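Alpha-L-rhamnosidase (Aspergillus terreus, PDB 6GSZ) probably hydrolyses terminal non-reducing alpha-L-rhamnose residues of alpha-L-rhamnosides, as a calcium-binding fungal glycoside hydrolase. Local coordinates at residues Ile4-Phe9 / Ser26-Gly31; Tyr41-Lys46 / Val63-Pro68; Thr79-Ser84 / Thr93-Ala98; Asp425-Gly430 / Lys804-Tyr809. All coordinates share one frame; numbering follows the deposited sequence. Where two conformers were deposited one is given.

Contact 1. Residues Ile4-Phe9 / Ser26-Gly31. With CA (calcium ion), chain T.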
loop_
_atom_site.group_PDB
_atom_site.type_symbol
_atom_site.label_atom_id
_atom_site.label_comp_id
_atom_site.label_asym_id
_atom_site.label_seq_id
_atom_site.Cartn_x
_atom_site.Cartn_y
_atom_site.Cartn_z
ATOM N N ILE A 4 -1.411 18.125 21.375
ATOM C CA ILE A 4 -1.577 17.760 19.961
ATOM C C ILE A 4 -0.232 17.251 19.427
ATOM O O ILE A 4 0.765 17.966 19.503
ATOM C CB ILE A 4 -2.117 18.938 19.126
ATOM C CG1 ILE A 4 -3.579 19.216 19.502
ATOM C CG2 ILE A 4 -1.964 18.659 17.637
ATOM C CD1 ILE A 4 -4.149 20.490 18.924
ATOM N N SER A 5 -0.241 16.014 18.916
ATOM C CA SER A 5 0.969 15.345 18.466
ATOM C C SER A 5 1.227 15.526 16.972
ATOM O O SER A 5 2.359 15.331 16.566
ATOM C CB SER A 5 0.946 13.886 18.784
ATOM O OG SER A 5 -0.201 13.268 18.253
ATOM N N GLN A 6 0.192 15.811 16.174
ATOM C CA GLN A 6 0.334 15.818 14.712
ATOM C C GLN A 6 -0.776 16.715 14.199
ATOM O O GLN A 6 -1.897 16.610 14.684
ATOM C CB GLN A 6 0.125 14.406 14.106
ATOM C CG GLN A 6 0.192 14.376 12.574
ATOM C CD GLN A 6 -0.246 13.104 11.873
ATOM O OE1 GLN A 6 0.573 12.397 11.279
ATOM N NE2 GLN A 6 -1.545 12.826 11.870
ATOM N N VAL A 7 -0.442 17.601 13.278
ATOM C CA VAL A 7 -1.385 18.386 12.512
ATOM C C VAL A 7 -1.137 18.039 11.050
ATOM O O VAL A 7 0.028 18.155 10.583
ATOM C CB VAL A 7 -1.242 19.900 12.752
ATOM C CG1 VAL A 7 -2.188 20.658 11.860
ATOM C CG2 VAL A 7 -1.531 20.237 14.208
ATOM N N ALA A 8 -2.191 17.588 10.346
ATOM C CA ALA A 8 -2.034 17.130 9.003
ATOM C C ALA A 8 -3.167 17.625 8.100
ATOM O O ALA A 8 -4.303 17.891 8.549
ATOM C CB ALA A 8 -1.929 15.644 8.984
ATOM N N PHE A 9 -2.865 17.721 6.802
ATOM C CA PHE A 9 -3.768 18.201 5.797
ATOM C C PHE A 9 -4.216 17.051 4.896
ATOM O O PHE A 9 -3.373 16.274 4.397
ATOM C CB PHE A 9 -3.062 19.282 4.998
ATOM C CG PHE A 9 -2.600 20.409 5.879
ATOM C CD1 PHE A 9 -3.490 21.370 6.339
ATOM C CD2 PHE A 9 -1.309 20.417 6.381
ATOM C CE1 PHE A 9 -3.087 22.331 7.245
ATOM C CE2 PHE A 9 -0.897 21.407 7.255
ATOM C CZ PHE A 9 -1.787 22.359 7.710
ATOM N N SER A 26 -6.638 18.021 10.319
ATOM C CA SER A 26 -6.821 17.020 11.376
ATOM C C SER A 26 -5.715 17.156 12.420
ATOM O O SER A 26 -4.601 17.526 12.081
ATOM C CB SER A 26 -6.784 15.606 10.837
ATOM O OG SER A 26 -7.716 15.396 9.798
ATOM N N TRP A 27 -6.025 16.845 13.672
ATOM C CA TRP A 27 -4.993 16.791 14.679
ATOM C C TRP A 27 -5.175 15.544 15.515
ATOM O O TRP A 27 -6.287 15.252 15.962
ATOM C CB TRP A 27 -4.973 18.068 15.531
ATOM C CG TRP A 27 -6.322 18.538 16.002
ATOM C CD1 TRP A 27 -6.908 18.368 17.230
ATOM C CD2 TRP A 27 -7.185 19.407 15.267
ATOM N NE1 TRP A 27 -8.099 19.027 17.248
ATOM C CE2 TRP A 27 -8.302 19.684 16.085
ATOM C CE3 TRP A 27 -7.114 19.978 13.982
ATOM C CZ2 TRP A 27 -9.334 20.492 15.649
ATOM C CZ3 TRP A 27 -8.137 20.784 13.549
ATOM C CH2 TRP A 27 -9.245 21.039 14.382
ATOM N N ARG A 28 -4.078 14.893 15.828
ATOM C CA ARG A 28 -4.063 13.762 16.725
ATOM C C ARG A 28 -3.621 14.218 18.124
ATOM O O ARG A 28 -2.814 15.118 18.260
ATOM C CB ARG A 28 -3.129 12.757 16.059
ATOM C CG ARG A 28 -3.178 11.359 16.631
ATOM C CD ARG A 28 -2.346 10.505 15.694
ATOM N NE ARG A 28 -3.160 9.893 14.650
ATOM C CZ ARG A 28 -2.700 9.361 13.535
ATOM N NH1 ARG A 28 -3.422 8.426 12.936
ATOM N NH2 ARG A 28 -1.551 9.767 13.021
ATOM N N PHE A 29 -4.156 13.563 19.154
ATOM C CA PHE A 29 -3.876 13.879 20.529
ATOM C C PHE A 29 -2.906 12.877 21.140
ATOM O O PHE A 29 -2.854 11.686 20.740
ATOM C CB PHE A 29 -5.175 13.837 21.328
ATOM C CG PHE A 29 -6.223 14.826 20.899
ATOM C CD1 PHE A 29 -6.134 16.170 21.248
ATOM C CD2 PHE A 29 -7.287 14.417 20.113
ATOM C CE1 PHE A 29 -7.130 17.062 20.889
ATOM C CE2 PHE A 29 -8.243 15.328 19.702
ATOM C CZ PHE A 29 -8.183 16.639 20.114
ATOM N N ASP A 30 -2.179 13.352 22.151
ATOM C CA ASP A 30 -1.343 12.501 23.017
ATOM C C ASP A 30 -1.693 12.872 24.464
ATOM O O ASP A 30 -1.890 14.005 24.783
ATOM C CB ASP A 30 0.141 12.675 22.678
ATOM C CG ASP A 30 1.124 11.742 23.357
ATOM O OD1 ASP A 30 0.714 10.783 24.073
ATOM O OD2 ASP A 30 2.314 11.979 23.148
ATOM N N GLY A 31 -1.720 11.891 25.347
ATOM C CA GLY A 31 -1.983 12.177 26.734
ATOM C C GLY A 31 -2.895 11.141 27.350
ATOM O O GLY A 31 -3.582 10.463 26.683
HETATM CA CA CA T . 0.878 8.524 24.642
HETATM O O HOH W 1 -0.856 10.700 18.886
HETATM O O HOH W 2 -6.436 16.172 7.612
HETATM O O HOH W 3 -0.768 8.956 26.139
HETATM O O HOH W 4 0.056 8.314 22.885
HETATM O O HOH W 5 0.119 6.080 24.260
#
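Ile4 and Trp27 meet on one face of an antiparallel strand pair, and the isoleucine illustrates how a branched side chain spreads over its neighbours. Its CB lies near the backbone of Arg28. From there CG2 touches Trp27 CB at 3.7 Å, while CG1, anti to the carbonyl carbon (chi1 -70°), comes within 4.3 Å of Phe29 CD1. The tip, CD1, rests 3.9 Å from Trp27 CD1. Val7 adds its CG2 to the same face. The backbones are joined by Ser5 N to Arg28 O at 2.8 Å, by Arg28 N to Gln6 O, and by Ala8 and Ser26, whose N and O atoms bond each other both ways. Ser26 OG is hydrogen-bonded to Leu64 N. Beyond the pairing, Asp30 OD1 lies 2.3 Å from a calcium ion that waters also coordinate. Ile4, Trp27 and Phe29 pack on strand 78-86, consistent with a small two-stranded sheet covering the larger sheet of an immunoglobulin-like beta sandwich.

Contact 2. Residues Tyr41-Lys46 / Val63-Pro68. With CA (calcium ion), chain I.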
loop_
_atom_site.group_PDB
_atom_site.type_symbol
_atom_site.label_atom_id
_atom_site.label_comp_id
_atom_site.label_asym_id
_atom_site.label_seq_id
_atom_site.Cartn_x
_atom_site.Cartn_y
_atom_site.Cartn_z
ATOM N N TYR A 41 -12.019 24.425 19.015
ATOM C CA TYR A 41 -10.629 24.496 18.559
ATOM C C TYR A 41 -10.366 25.895 18.012
ATOM O O TYR A 41 -11.254 26.625 17.622
ATOM C CB TYR A 41 -10.310 23.409 17.536
ATOM C CG TYR A 41 -11.092 23.465 16.256
ATOM C CD1 TYR A 41 -10.705 24.309 15.221
ATOM C CD2 TYR A 41 -12.151 22.600 16.013
ATOM C CE1 TYR A 41 -11.378 24.327 14.010
ATOM C CE2 TYR A 41 -12.809 22.595 14.804
ATOM C CZ TYR A 41 -12.395 23.417 13.767
ATOM O OH TYR A 41 -13.080 23.395 12.561
ATOM N N GLU A 42 -9.064 26.193 17.942
ATOM C CA GLU A 42 -8.544 27.374 17.274
ATOM C C GLU A 42 -7.477 26.915 16.275
ATOM O O GLU A 42 -6.610 26.124 16.615
ATOM C CB GLU A 42 -7.977 28.386 18.277
ATOM C CG GLU A 42 -9.075 29.125 19.010
ATOM C CD GLU A 42 -8.585 30.141 20.018
ATOM O OE1 GLU A 42 -7.380 30.165 20.286
ATOM O OE2 GLU A 42 -9.454 30.848 20.594
ATOM N N ILE A 43 -7.588 27.451 15.067
ATOM C CA ILE A 43 -6.563 27.259 14.019
ATOM C C ILE A 43 -5.953 28.633 13.724
ATOM O O ILE A 43 -6.657 29.560 13.343
ATOM C CB ILE A 43 -7.141 26.636 12.741
ATOM C CG1 ILE A 43 -7.813 25.300 13.006
ATOM C CG2 ILE A 43 -6.016 26.500 11.712
ATOM C CD1 ILE A 43 -8.501 24.645 11.813
ATOM N N GLU A 44 -4.634 28.717 13.900
ATOM C CA GLU A 44 -3.825 29.900 13.565
ATOM C C GLU A 44 -3.248 29.693 12.165
ATOM O O GLU A 44 -2.577 28.686 11.914
ATOM C CB GLU A 44 -2.708 30.069 14.591
ATOM C CG GLU A 44 -1.831 31.302 14.368
ATOM C CD GLU A 44 -0.589 31.221 15.236
ATOM O OE1 GLU A 44 -0.530 31.935 16.263
ATOM O OE2 GLU A 44 0.273 30.362 14.934
ATOM N N VAL A 45 -3.527 30.644 11.285
ATOM C CA VAL A 45 -2.975 30.642 9.946
ATOM C C VAL A 45 -2.121 31.896 9.735
ATOM O O VAL A 45 -2.633 33.027 9.790
ATOM C CB VAL A 45 -4.094 30.557 8.899
ATOM C CG1 VAL A 45 -3.517 30.488 7.483
ATOM C CG2 VAL A 45 -5.026 29.387 9.190
ATOM N N LYS A 46 -0.827 31.674 9.459
ATOM C CA LYS A 46 0.140 32.784 9.224
ATOM C C LYS A 46 0.546 32.815 7.748
ATOM O O LYS A 46 0.994 31.785 7.237
ATOM C CB LYS A 46 1.353 32.638 10.157
ATOM C CG LYS A 46 2.446 33.680 9.987
ATOM C CD LYS A 46 2.036 35.064 10.420
ATOM C CE LYS A 46 3.170 36.066 10.318
ATOM N NZ LYS A 46 3.332 36.554 8.930
ATOM N N VAL A 63 -11.045 15.794 13.151
ATOM C CA VAL A 63 -10.601 15.046 11.977
ATOM C C VAL A 63 -11.274 15.605 10.732
ATOM O O VAL A 63 -12.499 15.609 10.606
ATOM C CB VAL A 63 -10.933 13.545 12.129
ATOM C CG1 VAL A 63 -10.553 12.776 10.855
ATOM C CG2 VAL A 63 -10.245 12.950 13.339
ATOM N N LEU A 64 -10.421 16.019 9.787
ATOM C CA LEU A 64 -10.884 16.490 8.461
ATOM C C LEU A 64 -11.901 17.644 8.593
ATOM O O LEU A 64 -12.936 17.679 7.879
ATOM C CB LEU A 64 -11.408 15.307 7.644
ATOM C CG LEU A 64 -10.348 14.237 7.323
ATOM C CD1 LEU A 64 -11.019 12.953 6.829
ATOM C CD2 LEU A 64 -9.304 14.690 6.301
ATOM N N VAL A 65 -11.531 18.628 9.419
ATOM C CA VAL A 65 -12.348 19.830 9.582
ATOM C C VAL A 65 -12.028 20.793 8.446
ATOM O O VAL A 65 -11.011 20.635 7.758
ATOM C CB VAL A 65 -12.128 20.504 10.950
ATOM C CG1 VAL A 65 -12.225 19.489 12.101
ATOM C CG2 VAL A 65 -10.825 21.272 11.013
ATOM N N PRO A 66 -12.884 21.789 8.155
ATOM C CA PRO A 66 -12.633 22.679 7.037
ATOM C C PRO A 66 -11.412 23.588 7.157
ATOM O O PRO A 66 -10.985 23.958 8.239
ATOM C CB PRO A 66 -13.898 23.538 6.957
ATOM C CG PRO A 66 -14.944 22.740 7.704
ATOM C CD PRO A 66 -14.162 22.063 8.819
ATOM N N TRP A 67 -10.782 23.833 5.994
ATOM C CA TRP A 67 -9.804 24.918 5.928
ATOM C C TRP A 67 -10.496 26.218 6.338
ATOM O O TRP A 67 -11.528 26.532 5.768
ATOM C CB TRP A 67 -9.276 25.003 4.500
ATOM C CG TRP A 67 -8.301 26.122 4.281
ATOM C CD1 TRP A 67 -8.516 27.276 3.564
ATOM C CD2 TRP A 67 -6.970 26.203 4.808
ATOM N NE1 TRP A 67 -7.403 28.077 3.621
ATOM C CE2 TRP A 67 -6.439 27.441 4.362
ATOM C CE3 TRP A 67 -6.197 25.372 5.619
ATOM C CZ2 TRP A 67 -5.165 27.853 4.732
ATOM C CZ3 TRP A 67 -4.933 25.782 5.965
ATOM C CH2 TRP A 67 -4.429 27.013 5.528
ATOM N N PRO A 68 -9.976 26.952 7.323
ATOM C CA PRO A 68 -10.715 28.114 7.842
ATOM C C PRO A 68 -10.426 29.468 7.192
ATOM O O PRO A 68 -11.071 30.447 7.462
ATOM C CB PRO A 68 -10.235 28.169 9.305
ATOM C CG PRO A 68 -8.791 27.687 9.206
ATOM C CD PRO A 68 -8.839 26.568 8.176
HETATM CA CA CA I . -14.667 14.931 10.906
HETATM O O HOH W 6 -12.155 24.914 10.556
HETATM O O HOH W 7 -15.130 16.202 8.873
HETATM O O HOH W 8 -14.260 13.166 9.266
HETATM O O HOH W 9 -14.657 12.959 12.270
HETATM O O HOH W 10 -17.021 14.427 10.991
#
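The backbones of Tyr41-Val45 and Val65-Pro68 run 46° apart, and even Ile43 CA and Pro68 CA, the nearest such pair, are separated by 7.5 Å, so side chains make most of the contact. Tyr41 and Val65 reach toward each other tip to tip, the phenol OH of Tyr41 standing 3.4 Å from Val65 CB. Ile43 crosses Pro68 at about a right angle, and its CG2 and CD1 both close on Pro68 CG, CG2 at 3.9 Å. Val45 divides its methyls: CG1 meets Trp67 CH2 at 4.1 Å, and CG2 meets Pro68 CG. Pro68 CD in turn lies over one face of the Trp67 indole, toward the rim. At the other end Leu64 and Val65 form a G1 beta bulge opposite Val25, and Val63 O binds a calcium ion at 2.3 Å, together with Asp61 and four waters. A water in the plane of the Tyr41 ring, at its edge, joins the segments, 2.7 Å from Tyr41 OH and donating to Pro66 O. The contact therefore relies for its cohesion mainly on apolar packing, with a water bridging the Tyr41 hydroxyl to Pro66 O.

Contact 3. Residues Thr79-Ser84 / Thr93-Ala98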
loop_
_atom_site.group_PDB
_atom_site.type_symbol
_atom_site.label_atom_id
_atom_site.label_comp_id
_atom_site.label_asym_id
_atom_site.label_seq_id
_atom_site.Cartn_x
_atom_site.Cartn_y
_atom_site.Cartn_z
ATOM N N THR A 79 1.634 28.838 7.371
ATOM C CA THR A 79 2.112 28.154 8.559
ATOM C C THR A 79 0.930 28.051 9.520
ATOM O O THR A 79 0.268 29.033 9.735
ATOM C CB THR A 79 3.306 28.891 9.186
ATOM O OG1 THR A 79 4.321 28.947 8.184
ATOM C CG2 THR A 79 3.847 28.211 10.415
ATOM N N VAL A 80 0.713 26.848 10.064
ATOM C CA VAL A 80 -0.511 26.542 10.797
ATOM C C VAL A 80 -0.171 25.993 12.161
ATOM O O VAL A 80 0.717 25.152 12.295
ATOM C CB VAL A 80 -1.357 25.540 9.993
ATOM C CG1 VAL A 80 -2.548 25.079 10.821
ATOM C CG2 VAL A 80 -1.844 26.182 8.698
ATOM N N ARG A 81 -0.928 26.455 13.182
ATOM C CA ARG A 81 -0.930 25.798 14.487
ATOM C C ARG A 81 -2.391 25.609 14.905
ATOM O O ARG A 81 -3.247 26.339 14.436
ATOM C CB ARG A 81 -0.189 26.619 15.544
ATOM C CG ARG A 81 1.281 26.866 15.249
ATOM C CD ARG A 81 1.990 27.452 16.465
ATOM N NE ARG A 81 1.493 28.773 16.782
ATOM C CZ ARG A 81 1.683 29.375 17.975
ATOM N NH1 ARG A 81 2.384 28.765 18.923
ATOM N NH2 ARG A 81 1.139 30.564 18.216
ATOM N N VAL A 82 -2.624 24.617 15.768
ATOM C CA VAL A 82 -3.939 24.323 16.300
ATOM C C VAL A 82 -3.845 24.211 17.808
ATOM O O VAL A 82 -2.880 23.714 18.342
ATOM C CB VAL A 82 -4.493 23.021 15.690
ATOM C CG1 VAL A 82 -5.878 22.682 16.233
ATOM C CG2 VAL A 82 -4.478 23.093 14.165
ATOM N N ARG A 83 -4.936 24.572 18.487
ATOM C CA ARG A 83 -5.113 24.178 19.889
ATOM C C ARG A 83 -6.578 23.815 20.090
ATOM O O ARG A 83 -7.442 24.288 19.410
ATOM C CB ARG A 83 -4.619 25.239 20.876
ATOM C CG ARG A 83 -5.336 26.564 20.788
ATOM C CD ARG A 83 -4.779 27.512 21.855
ATOM N NE ARG A 83 -5.470 28.776 21.816
ATOM C CZ ARG A 83 -5.327 29.733 22.725
ATOM N NH1 ARG A 83 -4.500 29.566 23.754
ATOM N NH2 ARG A 83 -6.029 30.840 22.590
ATOM N N SER A 84 -6.767 22.935 21.054
ATOM C CA SER A 84 -8.031 22.285 21.298
ATOM C C SER A 84 -8.446 22.524 22.762
ATOM O O SER A 84 -7.621 22.463 23.665
ATOM C CB SER A 84 -7.900 20.826 20.950
ATOM O OG SER A 84 -9.078 20.133 21.280
ATOM N N THR A 93 -5.336 21.948 25.258
ATOM C CA THR A 93 -3.990 21.719 24.765
ATOM C C THR A 93 -3.226 23.030 24.659
ATOM O O THR A 93 -3.801 24.091 24.399
ATOM C CB THR A 93 -3.971 21.018 23.400
ATOM O OG1 THR A 93 -4.306 21.962 22.377
ATOM C CG2 THR A 93 -4.878 19.799 23.357
ATOM N N PRO A 94 -1.883 22.973 24.794
ATOM C CA PRO A 94 -1.052 24.037 24.254
ATOM C C PRO A 94 -1.235 24.124 22.730
ATOM O O PRO A 94 -1.763 23.208 22.090
ATOM C CB PRO A 94 0.382 23.589 24.575
ATOM C CG PRO A 94 0.255 22.503 25.618
ATOM C CD PRO A 94 -1.099 21.876 25.378
ATOM N N TRP A 95 -0.755 25.214 22.144
ATOM C CA TRP A 95 -0.625 25.265 20.691
ATOM C C TRP A 95 0.270 24.130 20.219
ATOM O O TRP A 95 1.303 23.827 20.840
ATOM C CB TRP A 95 -0.019 26.592 20.240
ATOM C CG TRP A 95 -0.938 27.764 20.316
ATOM C CD1 TRP A 95 -0.861 28.806 21.194
ATOM C CD2 TRP A 95 -2.004 28.083 19.410
ATOM N NE1 TRP A 95 -1.840 29.722 20.917
ATOM C CE2 TRP A 95 -2.554 29.309 19.827
ATOM C CE3 TRP A 95 -2.575 27.445 18.311
ATOM C CZ2 TRP A 95 -3.640 29.896 19.174
ATOM C CZ3 TRP A 95 -3.629 28.026 17.660
ATOM C CH2 TRP A 95 -4.159 29.242 18.079
ATOM N N SER A 96 -0.152 23.519 19.119
ATOM C CA SER A 96 0.627 22.523 18.442
ATOM C C SER A 96 1.947 23.109 17.928
ATOM O O SER A 96 2.091 24.308 17.780
ATOM C CB SER A 96 -0.153 21.962 17.267
ATOM O OG SER A 96 -0.268 22.917 16.252
ATOM N N ASP A 97 2.885 22.215 17.624
ATOM C CA ASP A 97 4.025 22.605 16.809
ATOM C C ASP A 97 3.488 23.067 15.455
ATOM O O ASP A 97 2.493 22.543 14.977
ATOM C CB ASP A 97 5.010 21.456 16.629
ATOM C CG ASP A 97 5.674 21.017 17.907
ATOM O OD1 ASP A 97 5.729 21.837 18.863
ATOM O OD2 ASP A 97 6.101 19.839 17.951
ATOM N N ALA A 98 4.140 24.078 14.878
ATOM C CA ALA A 98 3.752 24.625 13.615
ATOM C C ALA A 98 4.075 23.639 12.479
ATOM O O ALA A 98 5.081 22.910 12.498
ATOM C CB ALA A 98 4.467 25.949 13.389
HETATM O O HOH W 11 3.923 26.130 18.881
HETATM O O HOH W 12 -3.779 26.697 25.199
HETATM O O HOH W 13 -6.277 25.344 24.077
#
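In the immunoglobulin-like domain, strand 78-86 and the returning segment 93-98 are joined by an Arg81-Trp95-Arg83 stack, with the indole sandwiched between two arginines. The guanidinium of Arg81 lies nearly flat on one face (planes 19° apart), a cation-pi contact with CZ 4.1 Å from the centroid of the Trp95 five-membered ring. On the opposite face Arg83, extended from CG to NE, makes a CH-pi contact: its CG is 3.7 Å from the centroid of the six-membered ring, CD lies over the middle of the indole, and the guanidinium runs nearly parallel to it. Salt bridges from Arg81 NE to Glu44 and from Arg83 NH2 to Glu42 probably help fix both arginines over the ring. Between the backbones, hydroxyls act as acceptors for strand amides. Ser84 N donates to Thr93 OG1 at 3.0 Å, and Thr93 N returns a bond to Ser84 O. The same exchange recurs at Val82, where Ser96 N donates to Val82 O. Ser96 OG, held between the backbone N and the carbonyl carbon (chi1 70°), accepts from Val82 N at 2.9 Å and donates to Asp97 O from above its carbonyl plane.

Contact 4. Residues Asp425-Gly430 / Lys804-Tyr809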
loop_
_atom_site.group_PDB
_atom_site.type_symbol
_atom_site.label_atom_id
_atom_site.label_comp_id
_atom_site.label_asym_id
_atom_site.label_seq_id
_atom_site.Cartn_x
_atom_site.Cartn_y
_atom_site.Cartn_z
ATOM N N ASP A 425 6.064 5.152 1.704
ATOM C CA ASP A 425 6.502 5.471 3.075
ATOM C C ASP A 425 5.330 5.974 3.932
ATOM O O ASP A 425 5.276 7.112 4.322
ATOM C CB ASP A 425 7.673 6.449 3.059
ATOM C CG ASP A 425 8.397 6.628 4.382
ATOM O OD1 ASP A 425 8.165 5.832 5.306
ATOM O OD2 ASP A 425 9.137 7.617 4.482
ATOM N N MET A 426 4.387 5.067 4.161
ATOM C CA MET A 426 3.202 5.341 4.949
ATOM C C MET A 426 3.560 5.384 6.436
ATOM O O MET A 426 4.475 4.740 6.894
ATOM C CB MET A 426 2.173 4.230 4.691
ATOM C CG MET A 426 1.657 4.183 3.240
ATOM S SD MET A 426 0.685 2.705 2.931
ATOM C CE MET A 426 1.911 1.431 3.169
ATOM N N GLU A 427 2.725 6.091 7.208
ATOM C CA GLU A 427 2.916 6.144 8.659
ATOM C C GLU A 427 2.464 4.810 9.270
ATOM O O GLU A 427 1.336 4.372 9.022
ATOM C CB GLU A 427 2.110 7.290 9.247
ATOM C CG GLU A 427 2.332 7.461 10.727
ATOM C CD GLU A 427 1.642 8.677 11.335
ATOM O OE1 GLU A 427 0.652 9.195 10.738
ATOM O OE2 GLU A 427 2.119 9.125 12.409
ATOM N N ARG A 428 3.352 4.166 10.011
ATOM C CA ARG A 428 3.018 2.957 10.741
ATOM C C ARG A 428 2.014 3.264 11.863
ATOM O O ARG A 428 2.201 4.222 12.634
ATOM C CB ARG A 428 4.276 2.338 11.355
ATOM C CG ARG A 428 4.066 1.006 12.047
ATOM C CD ARG A 428 3.751 -0.138 11.100
ATOM N NE ARG A 428 3.431 -1.335 11.875
ATOM C CZ ARG A 428 4.307 -2.133 12.465
ATOM N NH1 ARG A 428 3.887 -3.171 13.203
ATOM N NH2 ARG A 428 5.610 -1.907 12.256
ATOM N N THR A 429 0.962 2.438 11.916
ATOM C CA THR A 429 -0.116 2.646 12.887
ATOM C C THR A 429 -0.416 1.412 13.736
ATOM O O THR A 429 -0.961 1.605 14.848
ATOM C CB THR A 429 -1.406 3.122 12.204
ATOM O OG1 THR A 429 -1.783 2.234 11.153
ATOM C CG2 THR A 429 -1.281 4.526 11.658
ATOM N N GLY A 430 -0.214 0.194 13.274
ATOM C CA GLY A 430 -0.754 -0.974 13.964
ATOM C C GLY A 430 0.290 -2.005 14.305
ATOM O O GLY A 430 1.169 -2.305 13.473
ATOM N N LYS A 804 -1.693 -2.508 19.486
ATOM C CA LYS A 804 -1.721 -1.075 19.496
ATOM C C LYS A 804 -2.202 -0.586 18.128
ATOM O O LYS A 804 -1.777 -1.138 17.098
ATOM C CB LYS A 804 -0.317 -0.493 19.765
ATOM C CG LYS A 804 0.354 -0.946 21.047
ATOM C CD LYS A 804 1.663 -0.235 21.321
ATOM C CE LYS A 804 2.368 -0.816 22.526
ATOM N NZ LYS A 804 3.723 -0.244 22.727
ATOM N N PHE A 805 -2.988 0.483 18.119
ATOM C CA PHE A 805 -3.464 1.089 16.895
ATOM C C PHE A 805 -3.526 2.597 17.049
ATOM O O PHE A 805 -4.270 3.113 17.902
ATOM C CB PHE A 805 -4.822 0.533 16.457
ATOM C CG PHE A 805 -5.336 1.170 15.204
ATOM C CD1 PHE A 805 -4.589 1.083 14.037
ATOM C CD2 PHE A 805 -6.504 1.889 15.188
ATOM C CE1 PHE A 805 -5.015 1.718 12.890
ATOM C CE2 PHE A 805 -6.932 2.525 14.043
ATOM C CZ PHE A 805 -6.154 2.469 12.892
ATOM N N LEU A 806 -2.774 3.293 16.176
ATOM C CA LEU A 806 -2.781 4.746 16.147
ATOM C C LEU A 806 -3.950 5.238 15.306
ATOM O O LEU A 806 -3.892 5.348 14.098
ATOM C CB LEU A 806 -1.445 5.244 15.614
ATOM C CG LEU A 806 -1.183 6.740 15.727
ATOM C CD1 LEU A 806 -1.180 7.189 17.183
ATOM C CD2 LEU A 806 0.152 7.048 15.069
ATOM N N THR A 807 -5.063 5.453 15.989
ATOM C CA THR A 807 -6.272 5.964 15.409
ATOM C C THR A 807 -6.053 7.397 14.941
ATOM O O THR A 807 -5.074 8.044 15.364
ATOM C CB THR A 807 -7.453 5.975 16.405
ATOM O OG1 THR A 807 -7.343 7.097 17.279
ATOM C CG2 THR A 807 -7.634 4.698 17.193
ATOM N N PRO A 808 -6.985 7.948 14.130
ATOM C CA PRO A 808 -6.964 9.373 13.831
ATOM C C PRO A 808 -7.010 10.341 15.030
ATOM O O PRO A 808 -6.785 11.538 14.861
ATOM C CB PRO A 808 -8.199 9.519 12.922
ATOM C CG PRO A 808 -8.421 8.164 12.282
ATOM C CD PRO A 808 -8.075 7.243 13.430
ATOM N N TYR A 809 -7.293 9.809 16.228
ATOM C CA TYR A 809 -7.395 10.570 17.479
ATOM C C TYR A 809 -6.171 10.410 18.389
ATOM O O TYR A 809 -6.020 11.194 19.360
ATOM C CB TYR A 809 -8.652 10.162 18.244
ATOM C CG TYR A 809 -9.881 10.437 17.428
ATOM C CD1 TYR A 809 -10.515 11.669 17.511
ATOM C CD2 TYR A 809 -10.400 9.492 16.551
ATOM C CE1 TYR A 809 -11.590 11.985 16.697
ATOM C CE2 TYR A 809 -11.473 9.778 15.736
ATOM C CZ TYR A 809 -12.076 11.033 15.801
ATOM O OH TYR A 809 -13.117 11.369 14.983
#
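First torsions place Thr429 OG1 between the backbone N and the carbonyl carbon (chi1 54°) and Phe805 CG anti to the backbone N (chi1 179°); chi2 of 60° then turns the phenyl ring so that Phe805 CE1 comes to 3.7 Å from Thr429 OG1. The two side chains lie side by side, pointing the same way. The Thr429 and Leu806 side chains cross at about a right angle, with Thr429 CG2 4.0 Å from Leu806 CB. Between the backbones, Leu806 N donates to Thr429 O at 2.8 Å, and the same oxygen receives a CA-H...O contact from Phe805 CA. Gly430 pairs with Phe805 in antiparallel, non-hydrogen-bonded fashion, its CA at the edge of the phenyl ring. Leu806 CD2 lies 3.9 Å from Glu427 OE2, while Glu427 OE1 forms a salt bridge with Arg28 of the N-terminal domain. Nearby, Arg428 grips Gly430 O side-on through NE and NH1, with the oxygen close to the guanidinium plane, just at the start of strand 430-434. The pairing adds strand 430-434 to the edge of the sheet beside 800-807. Phe483, near the end of helix 471-484, accepts from Thr429 OG1 with its backbone O and stacks its ring on Phe805, while Met426 and Arg428 pack on helix 437-453.

In the fold
From the N terminus, contacts 1, 2 and 3 close three successive loops inside the immunoglobulin-like domain, in series and without nesting or crossing. Contact 1 pairs the two-stranded sheet, contact 2 brings the 63-68 loop against strand 38-46, and contact 3 folds the segment before strand 99-103 onto strand 78-86. Contacts 2 and 3 meet where strands 38-46 and 78-86 lie side by side in one sheet. Contact 4 opens much later and closes across 373 residues, so that its loop takes in most of the six-hairpin region and reaches the C-terminal domain. It touches contact 1 through Phe29 and Tyr809, and contact 2 through Val63, joining domains far apart in sequence.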